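Local coordinates for protein putative immunoglobulin A1 protease (Bacteroides ovatus, PDB 3N6Z) that is of unproven function but is a presumed hydrolase, possibly cleaving immunoglobulin A1, built as a parallel beta-helix, at residues S12-V16 with T56-R62; V64-G68 with P97-D101; P49-A55 with F73-I79; G117-S121 with V140-G146; L126-C130 with N163-I168. All coordinates share one frame. Residue numbers count along the deposited sequence, not the author numbering.

How the interactions relate
The chain's N-terminal residues 12-16 reach forward to the helical turns at 56-62 (interaction 1). Before that contact's second segment begins, strand 50-52 has already opened interaction 3, which closes at 73-79 after the chain has run through those helices; interactions 1 and 3 therefore cross and touch, Gln57 and Met61 packing on Ile52 and Phe73. Interaction 2, from 64-68 to 97-101, crosses interaction 3 in turn and joins it on neighbouring strands 71-75 and 100-105. Farther along, interactions 4 (117-121 with 140-146) and 5 (126-130 with 163-168) also cross, each joining successive coils of the beta-helix. Interactions 2 and 5 meet through the Glu99-Lys164 salt bridge.

Interaction 1 of 5, residues S12-V16 with T56-R62; sequences SYTRV and TQIRNMR
An irregular N-terminal piece, 12-16, lies over the helical turns of 56-62, with Val16 CA 6.2 Å from Thr56 CA. Ser12 OG donates to Thr14 O (2.6 Å). Tyr13 (chi1 p) is long enough for its OH to donate to Arg59 O (2.5 Å) and accept from Arg62 NE (2.5 Å) and NH2 (2.8 Å), while its backbone N meets Asn60 OD1 through a water. Arg59 turns to a salt bridge with Asp86. The carbonyl of Arg59 lies in a type I turn, Ile58 to Met61, between helices 55-58 and 61-64 at the N-terminal end of the parallel beta-helix. Thr14 points toward the turn, small and polar enough for OG1 to donate to Asn60 OD1 (2.8 Å). Arg15 brings a guanidinium face over Thr56 OG1 (NH2 to OG1 3.3 Å, poorly angled), with NH1 4.2 Å from the like-charged Arg59 NH1. Val16, a branched side chain, sets CB 3.4 Å from Thr56 CG2, and its O accepts from Asn60 ND2 (3.0 Å), shared with Leu38 O.

Interaction 2 of 5, residues V64-G68 with P97-D101; sequences VLKSG and PYEID
Apolar packing dominates this surface contact between the irregular loop 64-68, extended only at Leu65 and Lys66, and residues 97-101, which lead into strand 100-105. Leu65 (chi1 m, chi2 t) lays CB over the face of the Tyr98 ring, a CH-pi contact 3.7 Å from the centroid and 18° off the ring normal; its CD2 reaches Ile100 CG1 at 3.8 Å. A branched aliphatic side chain can thus cover the ring and still touch the buried isoleucine. Tyr98 (chi1 m) presents its edge to the backbone, with CE1 3.5 Å from Ser67 N. The loop that follows helix 61-64 thereby packs against the start of the next coil of the parallel beta-helix. Their closest CA atoms, of Ser67 and Pro97, are 5.0 Å apart. No direct hydrogen bond crosses; water does the bridging. One water accepts from Lys66 N (3.0 Å) and lies 2.9 Å from Glu99 O; another accepts from Glu99 N (3.0 Å) and lies 2.8 Å from both Lys66 O and Pro97 O.

Interaction 3 of 5, residues P49-A55 with F73-I79; sequences PYMIMNA and FQLGADI
Strands 50-52 and 73-75 run parallel, 4.7 Å apart at closest approach and at 27°, pairing Tyr50 with Phe73, Met51 with Gln74 and Ile52 with Leu75. The usual parallel alternation gives three hydrogen bonds: Gln74 N donates to Tyr50 O (2.8 Å), Ile52 N to Gln74 O (2.9 Å) and Gly76 N to Ile52 O (2.9 Å). Other backbone bonds join Tyr50 to Tyr72, Met51 to Glu40 and Lys41, and Phe73 to Asp101 and Asp103. Past the strand, Met53 N is met by the Gln57 side chain, and OD1 of Asn54, the N-cap of helix 55-58, accepts from the backbone N of Gln57.

Tyr50, Phe73, Ile52 and Leu75 share a sheet face, where bulky apolar groups suit the interior: Tyr50 CB lies 3.8 Å from Phe73 CD2, and Ile52 CG2 lies 3.8 Å from both Leu75 CD2 and Ile79 CD1. Helix 61-64 packs on Tyr50, Ile52 and Phe73, while Leu75 meets Phe102. Met51 and Met53 (selenomethionine) stand over Gly76; with Met53 placed as it is, a CB on Gly76 would collide with its SE. Ile79 CG2 then meets Ala55 CB at 3.9 Å.

This pairing begins the stacked parallel sheet of the beta-helix. Its chemistry divides the labour: main-chain hydrogen bonds fix the register, whereas apolar side chains bind the sheet to the helical cover.

Interaction 4 of 5, residues G117-S121 with V140-G146; sequences GDYPS and VSSARQG. With SO4 (sulfate ion), chain B.
Tyr119 takes an unusual left-handed backbone conformation (phi 46°, psi 65°). Its N donates to Gln145 OE1 at 2.8 Å, the single direct hydrogen bond between 117-121 and 140-146. Gln145 (chi1 m, chi2 t) suits the place because its amide does double duty: NE2 lies over the face of the Tyr119 ring, 3.6 Å from CZ. The edge of that ring sets CD1 3.6 Å from Gly146 O, and the hydroxyl binds a glycerol. Pro120, pointing toward the other segment, wedges CG 3.5 Å from Ser141 O. Ser121 OG donates to Tyr119 O (2.8 Å), holding the bend. In the other segment, Ser142 OG accepts from Arg144 N (3.0 Å) and Gln145 N (2.8 Å), an ST turn within an ST motif. Exposed Arg144 binds a sulfate, NE to O3 at 2.8 Å; sulfate and glycerol probably come from the crystallisation liquor. These are turns between successive strands of a parallel beta-helix, joining the loop after strand 113-114 to the corner after strand 138-141.

Interaction 5 of 5, residues L126-C130 with N163-I168; sequences LCGDC and NKTGRI
Strands 128-130 and 166-168 run parallel at 10°, axes 4.8 Å apart, pairing Gly128 with Gly166, Asp129 with Arg167 and Cys130 with Ile168. Asp129 (chi1 m, chi2 85°) and Arg167 (m, t, m, with chi4 -76°) stand on the same sheet face, and the folded arginine brings its guanidinium back to the carboxylate in a two-pronged salt bridge: NE to Asp129 OD2 and NH2 to Asp129 OD1, both 2.9 Å. Arg167 NH1 binds Thr165 OG1 (2.9 Å) and also Glu198 O, so NE, NH1 and NH2 all have hydrogen-bond acceptors. On the other face, Ile168 (m, t) places CG1 3.9 Å from CD2 of Leu126 (t, p) and 4.3 Å from CB of Cys130 (t). The glycines fit for steric reasons: at the phi 127°, psi -139° of Gly128 a CB would jam against the carbonyl O of Cys127, and one on Gly166 would strike Leu126 O. Backbone bonds run Gly128 N to Thr165 O (3.0 Å), Arg167 N to Gly128 O (3.0 Å) and Cys130 N to Arg167 O (2.9 Å). In the beta-helix, strand 125-131 lies between 100-105 and 166-169, and 166-169 passes the sheet on to 200-202.

Interaction 1 of 5, residues S12-V16 with T56-R62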
# COMPACT_ATOMS: atom_id res chain seq x y z
N SER A 12 -24.28 -18.83 -3.03
CA SER A 12 -23.19 -18.13 -3.75
C SER A 12 -23.71 -17.24 -4.88
O SER A 12 -24.64 -17.64 -5.59
CB SER A 12 -22.16 -19.13 -4.33
OG SER A 12 -22.55 -19.72 -5.56
N TYR A 13 -23.10 -16.06 -5.05
CA TYR A 13 -23.32 -15.28 -6.28
C TYR A 13 -22.44 -15.67 -7.44
O TYR A 13 -22.62 -15.13 -8.53
CB TYR A 13 -23.20 -13.78 -6.07
CG TYR A 13 -21.82 -13.19 -6.00
CD1 TYR A 13 -21.06 -13.32 -4.84
CD2 TYR A 13 -21.31 -12.43 -7.05
CE1 TYR A 13 -19.83 -12.77 -4.74
CE2 TYR A 13 -20.07 -11.85 -6.96
CZ TYR A 13 -19.33 -12.03 -5.83
OH TYR A 13 -18.10 -11.42 -5.78
N THR A 14 -21.42 -16.50 -7.17
CA THR A 14 -20.48 -16.99 -8.21
C THR A 14 -20.83 -18.46 -8.58
O THR A 14 -21.75 -19.09 -7.97
CB THR A 14 -19.03 -16.94 -7.70
OG1 THR A 14 -18.87 -17.93 -6.69
CG2 THR A 14 -18.64 -15.56 -7.07
N ARG A 15 -20.08 -19.00 -9.55
CA ARG A 15 -20.27 -20.39 -10.00
C ARG A 15 -19.69 -21.46 -9.06
O ARG A 15 -19.89 -22.66 -9.28
CB ARG A 15 -19.72 -20.59 -11.42
CG ARG A 15 -18.21 -20.48 -11.54
CD ARG A 15 -17.77 -20.60 -13.00
NE ARG A 15 -16.34 -20.35 -13.16
CZ ARG A 15 -15.77 -19.14 -13.25
NH1 ARG A 15 -16.53 -18.03 -13.21
NH2 ARG A 15 -14.42 -19.05 -13.39
N VAL A 16 -18.97 -21.03 -8.01
CA VAL A 16 -18.42 -21.96 -6.98
C VAL A 16 -19.17 -21.66 -5.69
O VAL A 16 -19.14 -20.49 -5.27
CB VAL A 16 -16.89 -21.77 -6.72
CG1 VAL A 16 -16.44 -22.39 -5.35
CG2 VAL A 16 -16.10 -22.34 -7.92
N THR A 56 -12.70 -17.56 -8.48
CA THR A 56 -14.12 -17.64 -8.16
C THR A 56 -14.27 -17.62 -6.63
O THR A 56 -15.13 -16.92 -6.07
CB THR A 56 -14.74 -18.89 -8.72
OG1 THR A 56 -14.54 -18.92 -10.14
CG2 THR A 56 -16.24 -18.94 -8.42
N GLN A 57 -13.40 -18.36 -5.95
CA GLN A 57 -13.37 -18.34 -4.49
C GLN A 57 -12.99 -16.96 -3.93
O GLN A 57 -13.55 -16.52 -2.92
CB GLN A 57 -12.50 -19.47 -3.95
CG GLN A 57 -13.06 -20.87 -4.24
CD GLN A 57 -12.19 -22.00 -3.74
OE1 GLN A 57 -11.16 -21.78 -3.18
NE2 GLN A 57 -12.60 -23.22 -4.02
N ILE A 58 -12.03 -16.28 -4.54
CA ILE A 58 -11.69 -14.96 -4.05
C ILE A 58 -12.87 -13.99 -4.17
O ILE A 58 -13.05 -13.11 -3.32
CB ILE A 58 -10.37 -14.40 -4.69
CG1 ILE A 58 -9.57 -13.60 -3.65
CG2 ILE A 58 -10.63 -13.58 -5.92
CD1 ILE A 58 -8.14 -13.29 -4.10
N ARG A 59 -13.71 -14.20 -5.18
CA ARG A 59 -14.93 -13.41 -5.34
C ARG A 59 -16.03 -13.77 -4.33
O ARG A 59 -16.98 -13.03 -4.20
CB ARG A 59 -15.44 -13.51 -6.78
CG ARG A 59 -14.48 -12.80 -7.75
CD ARG A 59 -14.67 -13.21 -9.19
NE ARG A 59 -16.01 -12.87 -9.63
CZ ARG A 59 -16.91 -13.76 -10.06
NH1 ARG A 59 -16.60 -15.05 -10.24
NH2 ARG A 59 -18.13 -13.34 -10.36
N ASN A 60 -15.87 -14.84 -3.58
CA ASN A 60 -16.80 -15.20 -2.51
C ASN A 60 -16.46 -14.55 -1.17
O ASN A 60 -17.26 -14.63 -0.23
CB ASN A 60 -16.93 -16.73 -2.33
CG ASN A 60 -17.59 -17.40 -3.53
OD1 ASN A 60 -18.44 -16.79 -4.22
ND2 ASN A 60 -17.21 -18.67 -3.80
N MSE A 61 -15.30 -13.88 -1.06
CA MSE A 61 -14.92 -13.25 0.21
C MSE A 61 -16.03 -12.32 0.70
O MSE A 61 -16.34 -12.30 1.88
CB MSE A 61 -13.61 -12.48 0.09
CG MSE A 61 -12.40 -13.34 -0.19
SE MSE A 61 -10.80 -12.30 -0.43
CE MSE A 61 -10.66 -11.62 1.41
N ARG A 62 -16.55 -11.49 -0.20
CA ARG A 62 -17.54 -10.49 0.22
C ARG A 62 -18.78 -11.11 0.85
O ARG A 62 -19.42 -10.50 1.73
CB ARG A 62 -17.94 -9.63 -0.96
CG ARG A 62 -18.57 -10.37 -2.10
CD ARG A 62 -19.08 -9.26 -3.02
NE ARG A 62 -18.73 -9.39 -4.41
CZ ARG A 62 -18.52 -8.36 -5.26
NH1 ARG A 62 -18.48 -7.04 -4.89
NH2 ARG A 62 -18.26 -8.69 -6.51
O HOH W 1 -20.87 -15.85 -2.98

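Interaction 2 of 5, residues V64-G68 with P97-D101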
# COMPACT_ATOMS: atom_id res chain seq x y z
N VAL A 64 -18.99 -13.65 2.87
CA VAL A 64 -18.77 -14.27 4.19
C VAL A 64 -18.17 -13.32 5.23
O VAL A 64 -17.87 -13.71 6.37
CB VAL A 64 -17.92 -15.57 4.07
CG1 VAL A 64 -18.67 -16.65 3.29
CG2 VAL A 64 -16.52 -15.27 3.53
N LEU A 65 -18.04 -12.04 4.88
CA LEU A 65 -17.66 -10.99 5.84
C LEU A 65 -18.74 -10.87 6.94
O LEU A 65 -19.93 -11.14 6.69
CB LEU A 65 -17.44 -9.68 5.15
CG LEU A 65 -16.28 -9.65 4.13
CD1 LEU A 65 -16.25 -8.30 3.40
CD2 LEU A 65 -14.89 -9.99 4.79
N LYS A 66 -18.34 -10.48 8.13
CA LYS A 66 -19.23 -10.36 9.30
C LYS A 66 -19.00 -9.03 9.99
O LYS A 66 -17.88 -8.67 10.36
CB LYS A 66 -19.00 -11.51 10.27
CG LYS A 66 -19.36 -12.88 9.72
CD LYS A 66 -18.99 -14.04 10.63
CE LYS A 66 -19.86 -14.11 11.85
NZ LYS A 66 -19.49 -15.34 12.66
N SER A 67 -20.08 -8.26 10.14
CA SER A 67 -20.02 -6.95 10.77
C SER A 67 -19.62 -7.00 12.26
O SER A 67 -19.06 -6.05 12.80
CB SER A 67 -21.37 -6.23 10.61
OG SER A 67 -22.42 -6.90 11.31
N GLY A 68 -19.90 -8.12 12.90
CA GLY A 68 -19.62 -8.31 14.34
C GLY A 68 -18.28 -8.89 14.75
O GLY A 68 -17.93 -8.85 15.94
N PRO A 97 -17.62 -1.81 8.29
CA PRO A 97 -17.77 -2.65 9.49
C PRO A 97 -16.99 -3.97 9.52
O PRO A 97 -16.97 -4.63 10.55
CB PRO A 97 -19.28 -2.96 9.49
CG PRO A 97 -19.60 -3.08 8.01
CD PRO A 97 -18.83 -1.89 7.45
N TYR A 98 -16.37 -4.37 8.40
CA TYR A 98 -15.80 -5.71 8.26
C TYR A 98 -14.31 -5.72 8.53
O TYR A 98 -13.53 -5.27 7.69
CB TYR A 98 -16.05 -6.19 6.83
CG TYR A 98 -17.51 -6.26 6.43
CD1 TYR A 98 -18.44 -6.92 7.22
CD2 TYR A 98 -17.94 -5.68 5.26
CE1 TYR A 98 -19.77 -7.01 6.84
CE2 TYR A 98 -19.25 -5.77 4.86
CZ TYR A 98 -20.17 -6.43 5.66
OH TYR A 98 -21.49 -6.55 5.27
N GLU A 99 -13.91 -6.34 9.65
CA GLU A 99 -12.52 -6.57 9.97
C GLU A 99 -12.05 -7.85 9.25
O GLU A 99 -12.81 -8.83 9.14
CB GLU A 99 -12.31 -6.70 11.47
CG GLU A 99 -12.65 -5.42 12.24
CD GLU A 99 -12.75 -5.63 13.72
OE1 GLU A 99 -12.03 -6.52 14.25
OE2 GLU A 99 -13.53 -4.89 14.36
N ILE A 100 -10.80 -7.83 8.81
CA ILE A 100 -10.26 -8.91 7.98
C ILE A 100 -8.84 -9.26 8.38
O ILE A 100 -8.02 -8.39 8.66
CB ILE A 100 -10.28 -8.51 6.47
CG1 ILE A 100 -11.70 -8.29 5.98
CG2 ILE A 100 -9.54 -9.57 5.61
CD1 ILE A 100 -11.80 -7.60 4.61
N ASP A 101 -8.58 -10.56 8.47
CA ASP A 101 -7.23 -11.12 8.56
C ASP A 101 -7.00 -11.89 7.27
O ASP A 101 -7.69 -12.83 6.99
CB ASP A 101 -7.07 -12.03 9.79
CG ASP A 101 -5.64 -12.43 10.00
OD1 ASP A 101 -5.20 -13.38 9.33
OD2 ASP A 101 -4.94 -11.77 10.79
O HOH W 2 -15.63 -9.25 8.74
O HOH W 3 -16.03 -7.00 11.63

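Interaction 3 of 5, residues P49-A55 with F73-I79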
# COMPACT_ATOMS: atom_id res chain seq x y z
N PRO A 49 -9.05 -20.76 8.69
CA PRO A 49 -9.30 -19.64 7.75
C PRO A 49 -9.97 -20.14 6.48
O PRO A 49 -9.77 -21.28 6.07
CB PRO A 49 -7.89 -19.10 7.46
CG PRO A 49 -6.99 -20.27 7.79
CD PRO A 49 -7.61 -20.95 8.94
N TYR A 50 -10.81 -19.31 5.87
CA TYR A 50 -11.35 -19.64 4.56
C TYR A 50 -10.19 -19.71 3.55
O TYR A 50 -9.44 -18.75 3.36
CB TYR A 50 -12.33 -18.59 4.12
CG TYR A 50 -13.67 -18.59 4.83
CD1 TYR A 50 -14.47 -19.74 4.88
CD2 TYR A 50 -14.16 -17.43 5.43
CE1 TYR A 50 -15.72 -19.70 5.48
CE2 TYR A 50 -15.41 -17.40 6.04
CZ TYR A 50 -16.18 -18.53 6.06
OH TYR A 50 -17.42 -18.50 6.65
N MSE A 51 -10.05 -20.89 2.93
CA MSE A 51 -8.93 -21.21 2.05
C MSE A 51 -9.35 -20.98 0.59
O MSE A 51 -10.35 -21.57 0.13
CB MSE A 51 -8.47 -22.65 2.30
CG MSE A 51 -7.19 -23.03 1.59
SE MSE A 51 -5.63 -22.11 2.21
CE MSE A 51 -5.43 -23.05 3.90
N ILE A 52 -8.57 -20.13 -0.10
CA ILE A 52 -8.90 -19.63 -1.42
C ILE A 52 -7.94 -20.24 -2.45
O ILE A 52 -6.72 -20.07 -2.34
CB ILE A 52 -8.79 -18.11 -1.46
CG1 ILE A 52 -9.80 -17.47 -0.48
CG2 ILE A 52 -8.93 -17.54 -2.90
CD1 ILE A 52 -9.38 -16.04 -0.06
N MSE A 53 -8.50 -20.94 -3.43
CA MSE A 53 -7.70 -21.68 -4.44
C MSE A 53 -7.81 -21.15 -5.86
O MSE A 53 -7.05 -21.57 -6.72
CB MSE A 53 -8.11 -23.16 -4.43
CG MSE A 53 -7.92 -23.87 -3.07
SE MSE A 53 -6.10 -23.93 -2.52
CE MSE A 53 -5.39 -25.14 -3.85
N ASN A 54 -8.77 -20.29 -6.12
CA ASN A 54 -8.98 -19.74 -7.46
C ASN A 54 -9.73 -18.41 -7.37
O ASN A 54 -10.13 -18.00 -6.27
CB ASN A 54 -9.69 -20.77 -8.36
CG ASN A 54 -11.06 -21.13 -7.88
OD1 ASN A 54 -11.83 -20.26 -7.47
ND2 ASN A 54 -11.40 -22.40 -7.98
N ALA A 55 -9.93 -17.74 -8.49
CA ALA A 55 -10.56 -16.42 -8.50
C ALA A 55 -12.04 -16.45 -8.21
O ALA A 55 -12.60 -15.46 -7.73
CB ALA A 55 -10.27 -15.68 -9.81
N PHE A 73 -8.99 -15.27 6.21
CA PHE A 73 -8.82 -15.81 4.88
C PHE A 73 -7.36 -16.15 4.66
O PHE A 73 -6.44 -15.45 5.14
CB PHE A 73 -9.22 -14.80 3.80
CG PHE A 73 -10.64 -14.31 3.89
CD1 PHE A 73 -10.96 -13.19 4.64
CD2 PHE A 73 -11.66 -14.98 3.23
CE1 PHE A 73 -12.23 -12.70 4.69
CE2 PHE A 73 -12.96 -14.49 3.28
CZ PHE A 73 -13.24 -13.36 4.02
N GLN A 74 -7.13 -17.15 3.81
CA GLN A 74 -5.77 -17.56 3.42
C GLN A 74 -5.77 -18.00 1.96
O GLN A 74 -6.69 -18.67 1.52
CB GLN A 74 -5.29 -18.67 4.33
CG GLN A 74 -3.81 -18.99 4.18
CD GLN A 74 -3.29 -19.85 5.32
OE1 GLN A 74 -3.59 -19.59 6.53
NE2 GLN A 74 -2.49 -20.84 4.99
N LEU A 75 -4.73 -17.62 1.23
CA LEU A 75 -4.53 -18.17 -0.11
C LEU A 75 -3.81 -19.50 -0.02
O LEU A 75 -2.80 -19.61 0.70
CB LEU A 75 -3.70 -17.25 -1.00
CG LEU A 75 -4.27 -15.84 -1.25
CD1 LEU A 75 -3.34 -15.07 -2.21
CD2 LEU A 75 -5.69 -15.95 -1.85
N GLY A 76 -4.29 -20.47 -0.78
CA GLY A 76 -3.63 -21.79 -0.92
C GLY A 76 -2.98 -22.00 -2.28
O GLY A 76 -2.43 -23.08 -2.53
N ALA A 77 -3.03 -20.98 -3.12
CA ALA A 77 -2.47 -20.99 -4.48
C ALA A 77 -2.35 -19.54 -4.94
O ALA A 77 -3.01 -18.65 -4.40
CB ALA A 77 -3.40 -21.76 -5.44
N ASP A 78 -1.57 -19.32 -5.99
CA ASP A 78 -1.63 -18.04 -6.70
C ASP A 78 -3.02 -17.92 -7.33
O ASP A 78 -3.63 -18.92 -7.70
CB ASP A 78 -0.59 -17.95 -7.84
CG ASP A 78 0.86 -17.91 -7.36
OD1 ASP A 78 1.12 -17.67 -6.16
OD2 ASP A 78 1.73 -18.13 -8.21
N ILE A 79 -3.50 -16.69 -7.42
CA ILE A 79 -4.84 -16.40 -7.91
C ILE A 79 -4.72 -15.45 -9.09
O ILE A 79 -4.19 -14.35 -8.95
CB ILE A 79 -5.74 -15.76 -6.84
CG1 ILE A 79 -5.71 -16.61 -5.56
CG2 ILE A 79 -7.19 -15.55 -7.41
CD1 ILE A 79 -6.33 -18.01 -5.67

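Interaction 4 of 5, residues G117-S121 with V140-G146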
# COMPACT_ATOMS: atom_id res chain seq x y z
N GLY A 117 -17.03 1.60 -7.44
CA GLY A 117 -17.42 1.49 -6.03
C GLY A 117 -16.60 2.39 -5.14
O GLY A 117 -15.77 3.16 -5.60
N ASP A 118 -16.88 2.31 -3.85
CA ASP A 118 -16.15 3.10 -2.88
C ASP A 118 -14.74 2.54 -2.68
O ASP A 118 -14.57 1.33 -2.52
CB ASP A 118 -16.87 3.10 -1.53
CG ASP A 118 -18.12 3.93 -1.54
OD1 ASP A 118 -18.27 4.74 -2.46
OD2 ASP A 118 -18.92 3.81 -0.60
N TYR A 119 -13.76 3.43 -2.64
CA TYR A 119 -12.35 3.09 -2.43
C TYR A 119 -11.88 1.91 -3.26
O TYR A 119 -11.47 0.87 -2.73
CB TYR A 119 -12.06 2.89 -0.93
CG TYR A 119 -12.24 4.12 -0.13
CD1 TYR A 119 -11.35 5.19 -0.28
CD2 TYR A 119 -13.27 4.26 0.76
CE1 TYR A 119 -11.50 6.36 0.44
CE2 TYR A 119 -13.45 5.46 1.48
CZ TYR A 119 -12.55 6.49 1.33
OH TYR A 119 -12.72 7.65 2.05
N PRO A 120 -11.88 2.08 -4.59
CA PRO A 120 -11.39 1.00 -5.45
C PRO A 120 -9.98 0.56 -5.06
O PRO A 120 -9.06 1.37 -5.01
CB PRO A 120 -11.42 1.61 -6.86
CG PRO A 120 -12.33 2.77 -6.78
CD PRO A 120 -12.34 3.24 -5.37
N SER A 121 -9.83 -0.74 -4.81
CA SER A 121 -8.72 -1.38 -4.18
C SER A 121 -9.18 -2.77 -3.76
O SER A 121 -10.36 -3.11 -3.87
CB SER A 121 -8.26 -0.61 -2.92
OG SER A 121 -9.25 -0.61 -1.92
N VAL A 140 -5.81 -0.22 -10.44
CA VAL A 140 -6.89 0.39 -9.65
C VAL A 140 -6.97 1.86 -10.01
O VAL A 140 -5.95 2.55 -10.19
CB VAL A 140 -6.77 0.21 -8.10
CG1 VAL A 140 -6.78 -1.29 -7.76
CG2 VAL A 140 -5.53 0.93 -7.53
N SER A 141 -8.19 2.38 -10.11
CA SER A 141 -8.41 3.75 -10.56
C SER A 141 -9.62 4.38 -9.88
O SER A 141 -10.63 3.71 -9.71
CB SER A 141 -8.58 3.79 -12.08
OG SER A 141 -8.66 5.12 -12.53
N SER A 142 -9.49 5.66 -9.55
CA SER A 142 -10.62 6.47 -9.07
C SER A 142 -10.44 7.89 -9.53
O SER A 142 -9.33 8.40 -9.48
CB SER A 142 -10.69 6.45 -7.54
OG SER A 142 -11.68 7.36 -7.08
N ALA A 143 -11.52 8.52 -9.99
CA ALA A 143 -11.55 9.96 -10.32
C ALA A 143 -11.95 10.81 -9.14
O ALA A 143 -11.98 12.02 -9.25
CB ALA A 143 -12.54 10.22 -11.47
N ARG A 144 -12.28 10.19 -8.02
CA ARG A 144 -12.89 10.88 -6.87
C ARG A 144 -12.24 10.68 -5.50
O ARG A 144 -12.41 11.52 -4.61
CB ARG A 144 -14.36 10.43 -6.74
CG ARG A 144 -15.14 10.45 -8.03
CD ARG A 144 -15.32 11.84 -8.62
NE ARG A 144 -15.97 11.66 -9.93
CZ ARG A 144 -15.79 12.44 -11.00
NH1 ARG A 144 -14.99 13.51 -10.97
NH2 ARG A 144 -16.43 12.13 -12.13
N GLN A 145 -11.52 9.56 -5.31
CA GLN A 145 -11.04 9.16 -3.99
C GLN A 145 -9.56 8.80 -4.03
O GLN A 145 -8.99 8.47 -5.08
CB GLN A 145 -11.83 7.98 -3.44
CG GLN A 145 -13.30 8.29 -3.23
CD GLN A 145 -14.05 7.10 -2.73
OE1 GLN A 145 -14.11 6.07 -3.40
NE2 GLN A 145 -14.61 7.20 -1.53
N GLY A 146 -8.98 8.86 -2.84
CA GLY A 146 -7.59 8.46 -2.64
C GLY A 146 -7.47 6.97 -2.41
O GLY A 146 -8.17 6.41 -1.54
S SO4 B . -19.08 9.53 -11.24
O1 SO4 B . -20.18 9.95 -10.35
O2 SO4 B . -19.05 10.48 -12.37
O3 SO4 B . -17.77 9.56 -10.54
O4 SO4 B . -19.37 8.17 -11.72

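Interaction 5 of 5, residues L126-C130 with N163-I168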
# COMPACT_ATOMS: atom_id res chain seq x y z
N LEU A 126 -8.92 -1.37 5.33
CA LEU A 126 -8.41 -2.56 6.01
C LEU A 126 -8.30 -2.31 7.53
O LEU A 126 -7.47 -1.49 7.96
CB LEU A 126 -7.06 -2.99 5.43
CG LEU A 126 -6.46 -4.25 6.10
CD1 LEU A 126 -7.41 -5.48 6.10
CD2 LEU A 126 -5.13 -4.61 5.44
N CYS A 127 -9.14 -3.02 8.27
CA CYS A 127 -9.12 -3.07 9.71
C CYS A 127 -8.76 -4.50 10.06
O CYS A 127 -9.53 -5.41 9.81
CB CYS A 127 -10.46 -2.67 10.31
SG CYS A 127 -11.00 -1.02 9.90
N GLY A 128 -7.54 -4.69 10.55
CA GLY A 128 -6.93 -6.01 10.69
C GLY A 128 -5.58 -6.07 10.05
O GLY A 128 -4.78 -5.14 10.17
N ASP A 129 -5.31 -7.19 9.38
CA ASP A 129 -3.97 -7.49 8.89
C ASP A 129 -4.03 -8.08 7.48
O ASP A 129 -4.89 -8.92 7.18
CB ASP A 129 -3.25 -8.52 9.78
CG ASP A 129 -2.86 -7.96 11.13
OD1 ASP A 129 -3.69 -7.97 12.06
OD2 ASP A 129 -1.72 -7.45 11.21
N CYS A 130 -3.07 -7.69 6.64
CA CYS A 130 -2.81 -8.36 5.39
C CYS A 130 -1.32 -8.66 5.37
O CYS A 130 -0.49 -7.74 5.56
CB CYS A 130 -3.20 -7.47 4.22
SG CYS A 130 -2.83 -8.17 2.60
N ASN A 163 -9.04 -2.61 17.26
CA ASN A 163 -9.34 -3.51 16.16
C ASN A 163 -9.61 -2.78 14.84
O ASN A 163 -9.66 -3.42 13.79
CB ASN A 163 -10.51 -4.42 16.51
CG ASN A 163 -10.17 -5.42 17.60
OD1 ASN A 163 -9.00 -5.73 17.87
ND2 ASN A 163 -11.23 -5.97 18.21
N LYS A 164 -9.71 -1.44 14.88
CA LYS A 164 -9.89 -0.64 13.67
C LYS A 164 -8.57 -0.12 13.07
O LYS A 164 -8.59 0.51 11.99
CB LYS A 164 -10.87 0.51 13.97
CG LYS A 164 -12.24 0.01 14.50
CD LYS A 164 -12.87 -1.11 13.68
CE LYS A 164 -14.27 -1.46 14.08
NZ LYS A 164 -14.80 -2.67 13.34
N THR A 165 -7.44 -0.41 13.71
CA THR A 165 -6.13 -0.17 13.09
C THR A 165 -5.90 -1.24 12.02
O THR A 165 -6.58 -2.27 11.98
CB THR A 165 -4.97 -0.21 14.14
OG1 THR A 165 -4.96 -1.51 14.76
CG2 THR A 165 -5.15 0.88 15.22
N GLY A 166 -4.94 -1.00 11.16
CA GLY A 166 -4.61 -1.94 10.08
C GLY A 166 -3.14 -2.01 9.78
O GLY A 166 -2.45 -1.01 9.89
N ARG A 167 -2.67 -3.21 9.40
CA ARG A 167 -1.27 -3.44 9.11
C ARG A 167 -1.13 -4.24 7.81
O ARG A 167 -1.90 -5.19 7.57
CB ARG A 167 -0.62 -4.22 10.23
CG ARG A 167 -0.59 -3.44 11.54
CD ARG A 167 -0.51 -4.32 12.77
NE ARG A 167 -1.74 -5.10 12.93
CZ ARG A 167 -2.90 -4.61 13.39
NH1 ARG A 167 -2.99 -3.38 13.84
NH2 ARG A 167 -3.99 -5.38 13.39
N ILE A 168 -0.14 -3.86 7.01
CA ILE A 168 0.25 -4.58 5.80
C ILE A 168 1.72 -4.91 5.95
O ILE A 168 2.57 -4.02 6.09
CB ILE A 168 -0.01 -3.76 4.51
CG1 ILE A 168 -1.52 -3.53 4.35
CG2 ILE A 168 0.60 -4.48 3.29
CD1 ILE A 168 -1.90 -2.59 3.18
O HOH W 4 -0.06 -7.61 9.06